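Local atomic coordinates of ureidoglycolate hydrolase (Arabidopsis thaliana, PDB entry 4PXE), a protein that hydrolyses (S)-ureidoglycolate to glyoxylate, ammonia and carbon dioxide in purine breakdown, as a manganese-dependent homodimeric amidohydrolase of the peptidase M20 family. Residues A[140-148]-A[166-177]; A[235-243]-A[254-263]. All coordinates share one frame; numbering follows the deposited sequence.

Overall arrangement
Contact 1 (140-148 with 166-177) and contact 2 (235-243 with 254-263) follow one another along the chain, the first closing before the second opens. Their centres lie 25 Å apart, with nearest atoms about 6 Å from each other and no touch. Contact 1 starts just after Glu137 and Glu138, which bind substrate, Glu138 also holding a manganese; the side chain of Ile144 is about 12 Å from a bound glyoxylate. Contact 2 belongs to the region involved in dimerization, between strand 222-239 and helix 256-272. Gly242 is about 13 Å from another bound glyoxylate and from a manganese ion, and Asn241 and Gly242 meet the second subunit.

Contact 1: A[140-148]-A[166-177]; sequences TRFGISCLG and VVDGQNVSFIEA
Arg141 and Asp168 form the salt bridge that ties the two loops together. The guanidinium grips the carboxylate side-on, NE and NH2 both donating to OD1; Arg141 NE lies 2.9 Å from Asp168 OD1, on the anti lone pair of that oxygen. The planes of the two groups are only 14° apart. CG of Arg141 stands opposite the backbone N (chi1 -173°), and from there the chain runs extended to NE, carrying the guanidinium out to Asp168. Asp168 OD2 serves its own loop instead: Gln170 N and Val172 N reach it from opposite faces of the carboxylate, the first bond closing an Asx turn. A leucine in place of Arg141 takes away both donors to Asp168 OD1 and would probably leave the carboxylate's charge without its mate. One water joins the backbones, donating to Arg141 O and accepting from Gly169 N.

Apolar contacts centre on the Phe142 ring. CG of Arg141 lies over the middle of one face, while Phe174 approaches the other with its edge, an offset edge-to-face pair with centroids 5.6 Å apart and planes at 68°. Phe142 CD1 touches Val166 CG1 at 3.6 Å, and at the ring's edge Phe142 CZ meets Ala177 CB at 3.8 Å. That same methyl also lies over a face of the guanidinium. Leu147 CD1 packs on Phe174 CE1 at 3.8 Å, and Ile144 meets Val166 tip to tip.

The contact thus packs the loop after the substrate-binding Glu137 and Glu138 against the segment leading into helix 174-180, which Ser173 N-caps by accepting from Glu176 N. Helix 156-164, between the segments in sequence, packs against Ile144, Val166 and Phe174. Arg141 NH1 bonds to Leu42 O, while Cys146, at the N-cap position of helix 147-152, packs on helix 379-383.

Contact 2: A[235-243]-A[254-263]; sequences KVEFEGNGG and NDAGLAAAEL
Phe238 points from strand 235-239 onto helix 256-263, which runs at 146° to it, their axes 7.9 Å apart at closest approach. Its CB lies 4.2 Å from Ala256 CB. With CG beside the backbone N (chi1 -66°), the ring lies over the helix: CG, CD1 and CD2 meet Ala259 CB, which lies over the face, a CH-pi contact 3.8 Å from the Phe238 ring centroid. Farther out, CE2 nears Ala259 O, and CE2 and CZ reach Leu263 CD2, which meets Val236 CG1 tip to tip at 3.7 Å.

Beyond the strand, Asn241 N donates almost straight to Asn254 OD1 (2.9 Å, 174°). Two waters bridge the asparagine side chains, one through a weak bond, and a third joins Gly242 N to Asn254 O. Gly240 CA makes a CA-H...O contact with Asn254 O, and a CB there would clash with that oxygen.

Asp255 N-caps the helix, which lies on a face of an antiparallel sheet in the region involved in dimerization, as in M20-family dimerization domains. Strands 295-308 and 335-344 flank strand 222-239, and helix 311-332 packs on Phe238 and Ala259. Lys403 of the second subunit bonds to Asn241 O and Gly242 O, and the two subunits' Ala261 meet.

Contact 1: A[140-148]-A[166-177]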
ATOM      1  N   THR A 140      14.657  -2.954   3.715  1.00 13.92           N
ATOM      2  CA  THR A 140      13.244  -3.326   3.551  1.00 14.93           C
ATOM      3  C   THR A 140      12.403  -3.344   4.828  1.00 14.72           C
ATOM      4  O   THR A 140      11.306  -2.769   4.868  1.00 17.20           O
ATOM      5  CB  THR A 140      13.128  -4.715   2.891  1.00 14.52           C
ATOM      6  OG1 THR A 140      13.941  -4.734   1.711  1.00 13.88           O
ATOM      7  CG2 THR A 140      11.676  -5.031   2.509  1.00 16.13           C
ATOM      8  N   ARG A 141      12.893  -4.021   5.861  1.00 14.04           N
ATOM      9  CA  ARG A 141      12.034  -4.263   7.012  1.00 14.91           C
ATOM     10  C   ARG A 141      11.929  -3.076   7.964  1.00 14.29           C
ATOM     11  O   ARG A 141      10.824  -2.692   8.338  1.00 17.16           O
ATOM     12  CB  ARG A 141      12.474  -5.505   7.784  1.00 16.31           C
ATOM     13  CG  ARG A 141      11.480  -5.857   8.880  1.00 18.45           C
ATOM     14  CD  ARG A 141      11.580  -7.305   9.340  1.00 18.18           C
ATOM     15  NE  ARG A 141      10.465  -7.598  10.240  1.00 19.80           N
ATOM     16  CZ  ARG A 141      10.166  -8.796  10.725  1.00 23.09           C
ATOM     17  NH1 ARG A 141      10.912  -9.856  10.430  1.00 19.37           N
ATOM     18  NH2 ARG A 141       9.109  -8.926  11.525  1.00 21.38           N
ATOM     19  N   PHE A 142      13.071  -2.518   8.358  1.00 16.40           N
ATOM     20  CA  PHE A 142      13.099  -1.455   9.363  1.00 16.60           C
ATOM     21  C   PHE A 142      13.504  -0.087   8.815  1.00 20.13           C
ATOM     22  O   PHE A 142      13.595   0.876   9.574  1.00 20.68           O
ATOM     23  CB  PHE A 142      14.005  -1.851  10.539  1.00 17.47           C
ATOM     24  CG  PHE A 142      13.588  -3.126  11.219  1.00 16.95           C
ATOM     25  CD1 PHE A 142      12.446  -3.156  12.006  1.00 19.78           C
ATOM     26  CD2 PHE A 142      14.332  -4.291  11.071  1.00 18.33           C
ATOM     27  CE1 PHE A 142      12.045  -4.310  12.626  1.00 18.83           C
ATOM     28  CE2 PHE A 142      13.937  -5.461  11.691  1.00 18.26           C
ATOM     29  CZ  PHE A 142      12.788  -5.470  12.478  1.00 21.32           C
ATOM     30  N   GLY A 143      13.742   0.009   7.508  1.00 17.47           N
ATOM     31  CA  GLY A 143      14.170   1.268   6.915  1.00 16.48           C
ATOM     32  C   GLY A 143      15.653   1.539   7.112  1.00 17.74           C
ATOM     33  O   GLY A 143      16.159   2.610   6.761  1.00 20.02           O
ATOM     34  N   ILE A 144      16.345   0.558   7.678  1.00 15.32           N
ATOM     35  CA  ILE A 144      17.763   0.677   8.013  1.00 16.83           C
ATOM     36  C   ILE A 144      18.592  -0.205   7.078  1.00 14.34           C
ATOM     37  O   ILE A 144      18.460  -1.431   7.106  1.00 17.03           O
ATOM     38  CB  ILE A 144      18.014   0.233   9.472  1.00 17.07           C
ATOM     39  CG1 ILE A 144      17.196   1.095  10.441  1.00 20.43           C
ATOM     40  CG2 ILE A 144      19.503   0.301   9.811  1.00 19.43           C
ATOM     41  CD1 ILE A 144      16.998   0.443  11.799  1.00 21.33           C
ATOM     42  N   SER A 145      19.427   0.416   6.245  1.00 14.13           N
ATOM     43  CA  SER A 145      20.324  -0.348   5.376  1.00 13.97           C
ATOM     44  C   SER A 145      21.534  -0.788   6.188  1.00 15.01           C
ATOM     45  O   SER A 145      21.838  -0.198   7.230  1.00 16.43           O
ATOM     46  CB  SER A 145      20.782   0.514   4.201  1.00 16.73           C
ATOM     47  OG  SER A 145      21.548   1.618   4.667  1.00 17.87           O
ATOM     48  N   CYS A 146      22.218  -1.823   5.717  1.00 14.49           N
ATOM     49  CA  CYS A 146      23.466  -2.264   6.336  1.00 14.96           C
ATOM     50  C   CYS A 146      23.354  -2.407   7.844  1.00 17.01           C
ATOM     51  O   CYS A 146      24.249  -1.978   8.579  1.00 16.37           O
ATOM     52  CB  CYS A 146      24.601  -1.295   5.994  1.00 16.97           C
ATOM     53  SG  CYS A 146      24.966  -1.201   4.215  1.00 16.67           S
ATOM     54  N   LEU A 147      22.262  -3.008   8.301  1.00 13.69           N
ATOM     55  CA  LEU A 147      22.008  -3.072   9.742  1.00 16.16           C
ATOM     56  C   LEU A 147      23.158  -3.781  10.463  1.00 18.41           C
ATOM     57  O   LEU A 147      23.663  -3.296  11.478  1.00 18.13           O
ATOM     58  CB  LEU A 147      20.667  -3.754  10.015  1.00 17.21           C
ATOM     59  CG  LEU A 147      20.150  -3.701  11.456  1.00 19.60           C
ATOM     60  CD1 LEU A 147      18.623  -3.666  11.473  1.00 20.73           C
ATOM     61  CD2 LEU A 147      20.669  -4.886  12.264  1.00 21.43           C
ATOM     62  N   GLY A 148      23.586  -4.912   9.917  1.00 14.06           N
ATOM     63  CA  GLY A 148      24.665  -5.680  10.508  1.00 16.40           C
ATOM     64  C   GLY A 148      25.995  -4.955  10.513  1.00 17.94           C
ATOM     65  O   GLY A 148      26.667  -4.901  11.545  1.00 18.80           O
ATOM     66  N   VAL A 166      12.926   1.149  17.362  1.00 25.24           N
ATOM     67  CA  VAL A 166      12.781   0.620  16.008  1.00 24.31           C
ATOM     68  C   VAL A 166      11.706  -0.456  15.885  1.00 21.64           C
ATOM     69  O   VAL A 166      11.716  -1.446  16.615  1.00 22.02           O
ATOM     70  CB  VAL A 166      14.120   0.098  15.462  1.00 20.44           C
ATOM     71  CG1 VAL A 166      13.901  -0.640  14.139  1.00 21.89           C
ATOM     72  CG2 VAL A 166      15.087   1.247  15.287  1.00 22.41           C
ATOM     73  N   VAL A 167      10.782  -0.237  14.952  1.00 21.88           N
ATOM     74  CA  VAL A 167       9.725  -1.197  14.620  1.00 22.06           C
ATOM     75  C   VAL A 167       9.587  -1.282  13.099  1.00 21.79           C
ATOM     76  O   VAL A 167      10.024  -0.380  12.379  1.00 22.04           O
ATOM     77  CB  VAL A 167       8.346  -0.775  15.197  1.00 23.44           C
ATOM     78  CG1 VAL A 167       8.368  -0.746  16.726  1.00 24.40           C
ATOM     79  CG2 VAL A 167       7.914   0.583  14.632  1.00 26.01           C
ATOM     80  N   ASP A 168       8.965  -2.348  12.605  1.00 20.75           N
ATOM     81  CA  ASP A 168       8.716  -2.457  11.169  1.00 19.10           C
ATOM     82  C   ASP A 168       7.362  -1.877  10.775  1.00 24.81           C
ATOM     83  O   ASP A 168       6.681  -1.267  11.600  1.00 23.85           O
ATOM     84  CB  ASP A 168       8.921  -3.898  10.644  1.00 19.77           C
ATOM     85  CG  ASP A 168       7.893  -4.891  11.159  1.00 24.40           C
ATOM     86  OD1 ASP A 168       8.168  -6.108  11.070  1.00 20.67           O
ATOM     87  OD2 ASP A 168       6.805  -4.484  11.624  1.00 24.00           O
ATOM     88  N   GLY A 169       6.978  -2.071   9.517  1.00 23.01           N
ATOM     89  CA  GLY A 169       5.737  -1.515   9.002  1.00 26.34           C
ATOM     90  C   GLY A 169       4.487  -2.092   9.639  1.00 29.06           C
ATOM     91  O   GLY A 169       3.404  -1.506   9.536  1.00 30.28           O
ATOM     92  N   GLN A 170       4.628  -3.240  10.294  1.00 26.66           N
ATOM     93  CA  GLN A 170       3.494  -3.882  10.956  1.00 28.75           C
ATOM     94  C   GLN A 170       3.602  -3.717  12.468  1.00 29.67           C
ATOM     95  O   GLN A 170       2.966  -4.448  13.231  1.00 32.56           O
ATOM     96  CB  GLN A 170       3.400  -5.366  10.581  1.00 30.31           C
ATOM     97  CG  GLN A 170       2.974  -5.629   9.133  1.00 30.79           C
ATOM     98  CD  GLN A 170       4.058  -5.288   8.119  1.00 32.73           C
ATOM     99  OE1 GLN A 170       5.175  -5.806   8.189  1.00 36.56           O
ATOM    100  NE2 GLN A 170       3.735  -4.405   7.176  1.00 38.73           N
ATOM    101  N   ASN A 171       4.423  -2.756  12.882  1.00 26.71           N
ATOM    102  CA  ASN A 171       4.652  -2.450  14.292  1.00 27.73           C
ATOM    103  C   ASN A 171       5.311  -3.571  15.101  1.00 30.61           C
ATOM    104  O   ASN A 171       5.203  -3.608  16.323  1.00 30.97           O
ATOM    105  CB  ASN A 171       3.358  -1.968  14.971  1.00 29.49           C
ATOM    106  CG  ASN A 171       2.930  -0.591  14.495  1.00 44.38           C
ATOM    107  OD1 ASN A 171       3.767   0.261  14.187  1.00 45.74           O
ATOM    108  ND2 ASN A 171       1.620  -0.364  14.435  1.00 48.47           N
ATOM    109  N   VAL A 172       6.009  -4.479  14.424  1.00 25.27           N
ATOM    110  CA  VAL A 172       6.800  -5.481  15.130  1.00 25.63           C
ATOM    111  C   VAL A 172       8.166  -4.888  15.460  1.00 25.44           C
ATOM    112  O   VAL A 172       8.838  -4.341  14.583  1.00 23.00           O
ATOM    113  CB  VAL A 172       6.977  -6.760  14.285  1.00 27.11           C
ATOM    114  CG1 VAL A 172       7.796  -7.795  15.049  1.00 26.30           C
ATOM    115  CG2 VAL A 172       5.615  -7.323  13.881  1.00 26.44           C
ATOM    116  N   SER A 173       8.581  -4.973  16.722  1.00 24.34           N
ATOM    117  CA  SER A 173       9.834  -4.358  17.130  1.00 24.60           C
ATOM    118  C   SER A 173      11.014  -5.149  16.581  1.00 22.69           C
ATOM    119  O   SER A 173      10.872  -6.325  16.235  1.00 21.35           O
ATOM    120  CB  SER A 173       9.941  -4.250  18.657  1.00 26.73           C
ATOM    121  OG  SER A 173      10.122  -5.525  19.254  1.00 28.06           O
ATOM    122  N   PHE A 174      12.166  -4.494  16.496  1.00 21.87           N
ATOM    123  CA  PHE A 174      13.395  -5.175  16.105  1.00 20.96           C
ATOM    124  C   PHE A 174      13.666  -6.338  17.044  1.00 24.63           C
ATOM    125  O   PHE A 174      14.011  -7.432  16.603  1.00 23.30           O
ATOM    126  CB  PHE A 174      14.581  -4.215  16.099  1.00 21.74           C
ATOM    127  CG  PHE A 174      15.901  -4.894  15.857  1.00 21.72           C
ATOM    128  CD1 PHE A 174      16.281  -5.258  14.572  1.00 21.53           C
ATOM    129  CD2 PHE A 174      16.750  -5.193  16.913  1.00 22.80           C
ATOM    130  CE1 PHE A 174      17.482  -5.891  14.343  1.00 20.89           C
ATOM    131  CE2 PHE A 174      17.956  -5.828  16.694  1.00 23.70           C
ATOM    132  CZ  PHE A 174      18.325  -6.175  15.403  1.00 22.19           C
ATOM    133  N   ILE A 175      13.490  -6.102  18.341  1.00 23.28           N
ATOM    134  CA  ILE A 175      13.746  -7.134  19.337  1.00 24.42           C
ATOM    135  C   ILE A 175      12.846  -8.356  19.147  1.00 24.51           C
ATOM    136  O   ILE A 175      13.321  -9.491  19.189  1.00 25.03           O
ATOM    137  CB  ILE A 175      13.594  -6.583  20.767  1.00 28.15           C
ATOM    138  CG1 ILE A 175      14.659  -5.524  21.036  1.00 30.32           C
ATOM    139  CG2 ILE A 175      13.701  -7.701  21.791  1.00 30.97           C
ATOM    140  CD1 ILE A 175      16.044  -5.942  20.627  1.00 37.76           C
ATOM    141  N   GLU A 176      11.554  -8.125  18.928  1.00 25.28           N
ATOM    142  CA  GLU A 176      10.619  -9.224  18.717  1.00 24.59           C
ATOM    143  C   GLU A 176      10.955  -9.991  17.442  1.00 27.62           C
ATOM    144  O   GLU A 176      10.951 -11.221  17.429  1.00 27.24           O
ATOM    145  CB  GLU A 176       9.174  -8.726  18.664  1.00 27.72           C
ATOM    146  CG  GLU A 176       8.172  -9.831  18.374  1.00 34.33           C
ATOM    147  CD  GLU A 176       6.740  -9.328  18.282  1.00 43.78           C
ATOM    148  OE1 GLU A 176       6.456  -8.229  18.807  1.00 49.68           O
ATOM    149  OE2 GLU A 176       5.898 -10.033  17.681  1.00 45.51           O
ATOM    150  N   ALA A 177      11.241  -9.262  16.367  1.00 25.13           N
ATOM    151  CA  ALA A 177      11.606  -9.893  15.102  1.00 22.78           C
ATOM    152  C   ALA A 177      12.869 -10.744  15.255  1.00 21.59           C
ATOM    153  O   ALA A 177      12.903 -11.894  14.822  1.00 21.74           O
ATOM    154  CB  ALA A 177      11.801  -8.837  14.021  1.00 20.93           C
TER
HETATM  155  O   HOH W   1       8.376  -3.268   7.278  1.00 23.53           O

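Contact 2: A[235-243]-A[254-263]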
ATOM      1  N   LYS A 235      12.329   9.837   5.161  1.00 15.98           N
ATOM      2  CA  LYS A 235      10.924   9.478   5.339  1.00 15.35           C
ATOM      3  C   LYS A 235      10.125  10.761   5.510  1.00 15.82           C
ATOM      4  O   LYS A 235      10.480  11.608   6.330  1.00 15.48           O
ATOM      5  CB  LYS A 235      10.734   8.636   6.595  1.00 20.63           C
ATOM      6  CG  LYS A 235      10.978   7.158   6.426  1.00 28.05           C
ATOM      7  CD  LYS A 235      10.140   6.365   7.428  1.00 35.01           C
ATOM      8  CE  LYS A 235      10.526   6.689   8.868  1.00 37.66           C
ATOM      9  NZ  LYS A 235       9.686   5.928   9.845  1.00 37.75           N
ATOM     10  N   VAL A 236       9.036  10.893   4.757  1.00 14.17           N
ATOM     11  CA  VAL A 236       8.220  12.096   4.792  1.00 13.16           C
ATOM     12  C   VAL A 236       6.756  11.722   4.919  1.00 15.75           C
ATOM     13  O   VAL A 236       6.276  10.801   4.249  1.00 15.40           O
ATOM     14  CB  VAL A 236       8.424  12.939   3.517  1.00 15.22           C
ATOM     15  CG1 VAL A 236       7.624  14.229   3.579  1.00 18.17           C
ATOM     16  CG2 VAL A 236       9.912  13.246   3.316  1.00 17.67           C
ATOM     17  N   GLU A 237       6.047  12.422   5.796  1.00 15.24           N
ATOM     18  CA  GLU A 237       4.602  12.260   5.887  1.00 13.63           C
ATOM     19  C   GLU A 237       3.882  13.596   5.853  1.00 17.06           C
ATOM     20  O   GLU A 237       4.337  14.580   6.445  1.00 15.44           O
ATOM     21  CB  GLU A 237       4.203  11.470   7.138  1.00 15.86           C
ATOM     22  CG  GLU A 237       4.772  10.059   7.153  1.00 17.15           C
ATOM     23  CD  GLU A 237       4.125   9.157   8.186  1.00 28.17           C
ATOM     24  OE1 GLU A 237       3.490   9.674   9.135  1.00 28.84           O
ATOM     25  OE2 GLU A 237       4.255   7.921   8.043  1.00 29.96           O
ATOM     26  N   PHE A 238       2.763  13.619   5.137  1.00 14.04           N
ATOM     27  CA  PHE A 238       1.861  14.764   5.117  1.00 13.09           C
ATOM     28  C   PHE A 238       0.532  14.351   5.742  1.00 16.14           C
ATOM     29  O   PHE A 238       0.095  13.214   5.561  1.00 15.25           O
ATOM     30  CB  PHE A 238       1.587  15.216   3.686  1.00 14.94           C
ATOM     31  CG  PHE A 238       2.784  15.773   2.963  1.00 14.34           C
ATOM     32  CD1 PHE A 238       3.232  17.064   3.217  1.00 15.55           C
ATOM     33  CD2 PHE A 238       3.420  15.021   1.986  1.00 14.36           C
ATOM     34  CE1 PHE A 238       4.305  17.583   2.521  1.00 15.53           C
ATOM     35  CE2 PHE A 238       4.496  15.541   1.284  1.00 14.92           C
ATOM     36  CZ  PHE A 238       4.937  16.819   1.553  1.00 15.62           C
ATOM     37  N   GLU A 239      -0.103  15.266   6.475  1.00 14.88           N
ATOM     38  CA  GLU A 239      -1.433  15.003   7.036  1.00 15.72           C
ATOM     39  C   GLU A 239      -2.443  16.070   6.637  1.00 14.33           C
ATOM     40  O   GLU A 239      -2.144  17.267   6.685  1.00 15.42           O
ATOM     41  CB  GLU A 239      -1.368  14.903   8.569  1.00 16.51           C
ATOM     42  CG  GLU A 239      -0.725  13.621   9.085  1.00 18.50           C
ATOM     43  CD  GLU A 239      -0.541  13.605  10.595  1.00 26.69           C
ATOM     44  OE1 GLU A 239      -0.693  14.669  11.225  1.00 28.09           O
ATOM     45  OE2 GLU A 239      -0.229  12.526  11.146  1.00 31.55           O
ATOM     46  N   GLY A 240      -3.636  15.628   6.237  1.00 13.28           N
ATOM     47  CA  GLY A 240      -4.742  16.518   5.921  1.00 14.73           C
ATOM     48  C   GLY A 240      -6.011  16.032   6.597  1.00 13.82           C
ATOM     49  O   GLY A 240      -5.974  15.116   7.411  1.00 15.81           O
ATOM     50  N   ASN A 241      -7.136  16.657   6.271  1.00 14.42           N
ATOM     51  CA  ASN A 241      -8.389  16.352   6.967  1.00 14.48           C
ATOM     52  C   ASN A 241      -9.120  15.122   6.440  1.00 16.18           C
ATOM     53  O   ASN A 241      -9.939  14.533   7.143  1.00 15.78           O
ATOM     54  CB  ASN A 241      -9.321  17.555   6.919  1.00 15.12           C
ATOM     55  CG  ASN A 241      -8.773  18.741   7.670  1.00 18.62           C
ATOM     56  OD1 ASN A 241      -8.254  18.602   8.777  1.00 23.07           O
ATOM     57  ND2 ASN A 241      -8.882  19.918   7.070  1.00 22.63           N
ATOM     58  N   GLY A 242      -8.828  14.736   5.204  1.00 14.26           N
ATOM     59  CA  GLY A 242      -9.515  13.613   4.586  1.00 14.00           C
ATOM     60  C   GLY A 242     -11.014  13.850   4.490  1.00 13.55           C
ATOM     61  O   GLY A 242     -11.490  14.982   4.547  1.00 15.46           O
ATOM     62  N   GLY A 243     -11.757  12.767   4.328  1.00 12.57           N
ATOM     63  CA  GLY A 243     -13.195  12.881   4.191  1.00 12.49           C
ATOM     64  C   GLY A 243     -13.722  12.305   2.897  1.00 12.23           C
ATOM     65  O   GLY A 243     -13.049  11.544   2.202  1.00 13.57           O
ATOM     66  N   ASN A 254      -7.493  19.497   1.497  1.00 13.97           N
ATOM     67  CA  ASN A 254      -6.057  19.553   1.729  1.00 14.00           C
ATOM     68  C   ASN A 254      -5.523  18.129   1.559  1.00 12.17           C
ATOM     69  O   ASN A 254      -5.235  17.409   2.516  1.00 13.23           O
ATOM     70  CB  ASN A 254      -5.689  20.253   3.064  1.00 15.03           C
ATOM     71  CG  ASN A 254      -6.210  19.541   4.306  1.00 14.80           C
ATOM     72  OD1 ASN A 254      -7.193  18.792   4.268  1.00 15.76           O
ATOM     73  ND2 ASN A 254      -5.547  19.784   5.426  1.00 16.10           N
ATOM     74  N   ASP A 255      -5.456  17.742   0.286  1.00 15.22           N
ATOM     75  CA  ASP A 255      -5.259  16.356  -0.137  1.00 14.62           C
ATOM     76  C   ASP A 255      -3.804  15.929   0.056  1.00 13.49           C
ATOM     77  O   ASP A 255      -2.914  16.414  -0.646  1.00 15.82           O
ATOM     78  CB  ASP A 255      -5.681  16.244  -1.611  1.00 14.19           C
ATOM     79  CG  ASP A 255      -5.723  14.810  -2.133  1.00 14.11           C
ATOM     80  OD1 ASP A 255      -4.853  13.986  -1.784  1.00 13.17           O
ATOM     81  OD2 ASP A 255      -6.638  14.519  -2.934  1.00 13.01           O
ATOM     82  N   ALA A 256      -3.570  15.023   1.002  1.00 12.32           N
ATOM     83  CA  ALA A 256      -2.212  14.586   1.323  1.00 12.59           C
ATOM     84  C   ALA A 256      -1.585  13.797   0.183  1.00 14.12           C
ATOM     85  O   ALA A 256      -0.361  13.736   0.066  1.00 13.90           O
ATOM     86  CB  ALA A 256      -2.204  13.766   2.608  1.00 13.99           C
ATOM     87  N   GLY A 257      -2.418  13.183  -0.649  1.00 12.70           N
ATOM     88  CA  GLY A 257      -1.912  12.428  -1.783  1.00 13.15           C
ATOM     89  C   GLY A 257      -1.323  13.354  -2.829  1.00 12.16           C
ATOM     90  O   GLY A 257      -0.279  13.050  -3.422  1.00 13.40           O
ATOM     91  N   LEU A 258      -1.967  14.490  -3.057  1.00 12.63           N
ATOM     92  CA  LEU A 258      -1.461  15.454  -4.024  1.00 12.82           C
ATOM     93  C   LEU A 258      -0.191  16.129  -3.513  1.00 13.72           C
ATOM     94  O   LEU A 258       0.719  16.389  -4.307  1.00 14.20           O
ATOM     95  CB  LEU A 258      -2.540  16.456  -4.409  1.00 12.99           C
ATOM     96  CG  LEU A 258      -3.696  15.821  -5.178  1.00 13.24           C
ATOM     97  CD1 LEU A 258      -4.714  16.872  -5.563  1.00 16.38           C
ATOM     98  CD2 LEU A 258      -3.190  15.069  -6.422  1.00 14.89           C
ATOM     99  N   ALA A 259      -0.094  16.359  -2.203  1.00 11.56           N
ATOM    100  CA  ALA A 259       1.162  16.839  -1.628  1.00 12.44           C
ATOM    101  C   ALA A 259       2.285  15.847  -1.902  1.00 12.14           C
ATOM    102  O   ALA A 259       3.397  16.240  -2.262  1.00 13.53           O
ATOM    103  CB  ALA A 259       1.022  17.081  -0.130  1.00 14.08           C
ATOM    104  N   ALA A 260       1.995  14.560  -1.746  1.00 12.66           N
ATOM    105  CA  ALA A 260       2.993  13.521  -1.970  1.00 12.45           C
ATOM    106  C   ALA A 260       3.401  13.471  -3.432  1.00 12.67           C
ATOM    107  O   ALA A 260       4.592  13.333  -3.746  1.00 12.97           O
ATOM    108  CB  ALA A 260       2.459  12.174  -1.515  1.00 13.51           C
ATOM    109  N   ALA A 261       2.426  13.591  -4.328  1.00 12.19           N
ATOM    110  CA  ALA A 261       2.710  13.586  -5.766  1.00 12.51           C
ATOM    111  C   ALA A 261       3.633  14.744  -6.137  1.00 13.11           C
ATOM    112  O   ALA A 261       4.606  14.572  -6.893  1.00 14.02           O
ATOM    113  CB  ALA A 261       1.415  13.659  -6.560  1.00 12.03           C
ATOM    114  N   GLU A 262       3.346  15.914  -5.584  1.00 12.77           N
ATOM    115  CA  GLU A 262       4.166  17.090  -5.841  1.00 14.89           C
ATOM    116  C   GLU A 262       5.568  16.923  -5.288  1.00 12.95           C
ATOM    117  O   GLU A 262       6.542  17.346  -5.930  1.00 14.44           O
ATOM    118  CB  GLU A 262       3.498  18.352  -5.282  1.00 14.93           C
ATOM    119  CG  GLU A 262       2.262  18.707  -6.071  1.00 14.47           C
ATOM    120  CD  GLU A 262       1.427  19.820  -5.465  1.00 17.03           C
ATOM    121  OE1 GLU A 262       1.364  19.926  -4.223  1.00 19.75           O
ATOM    122  OE2 GLU A 262       0.817  20.574  -6.250  1.00 20.49           O
ATOM    123  N   LEU A 263       5.694  16.303  -4.116  1.00 11.17           N
ATOM    124  CA  LEU A 263       7.024  16.104  -3.542  1.00 12.60           C
ATOM    125  C   LEU A 263       7.831  15.119  -4.374  1.00 12.57           C
ATOM    126  O   LEU A 263       9.021  15.339  -4.592  1.00 13.30           O
ATOM    127  CB  LEU A 263       6.975  15.675  -2.071  1.00 14.63           C
ATOM    128  CG  LEU A 263       8.340  15.619  -1.366  1.00 13.73           C
ATOM    129  CD1 LEU A 263       9.091  16.967  -1.427  1.00 16.46           C
ATOM    130  CD2 LEU A 263       8.206  15.142   0.065  1.00 15.70           C
TER
HETATM  131  O   HOH W   2      -9.866  19.592   4.180  1.00 17.68           O
HETATM  132  O   HOH W   3      -5.555  19.176   8.262  1.00 25.84           O
HETATM  133  O   HOH W   4      -6.902  15.344   3.133  1.00 14.57           O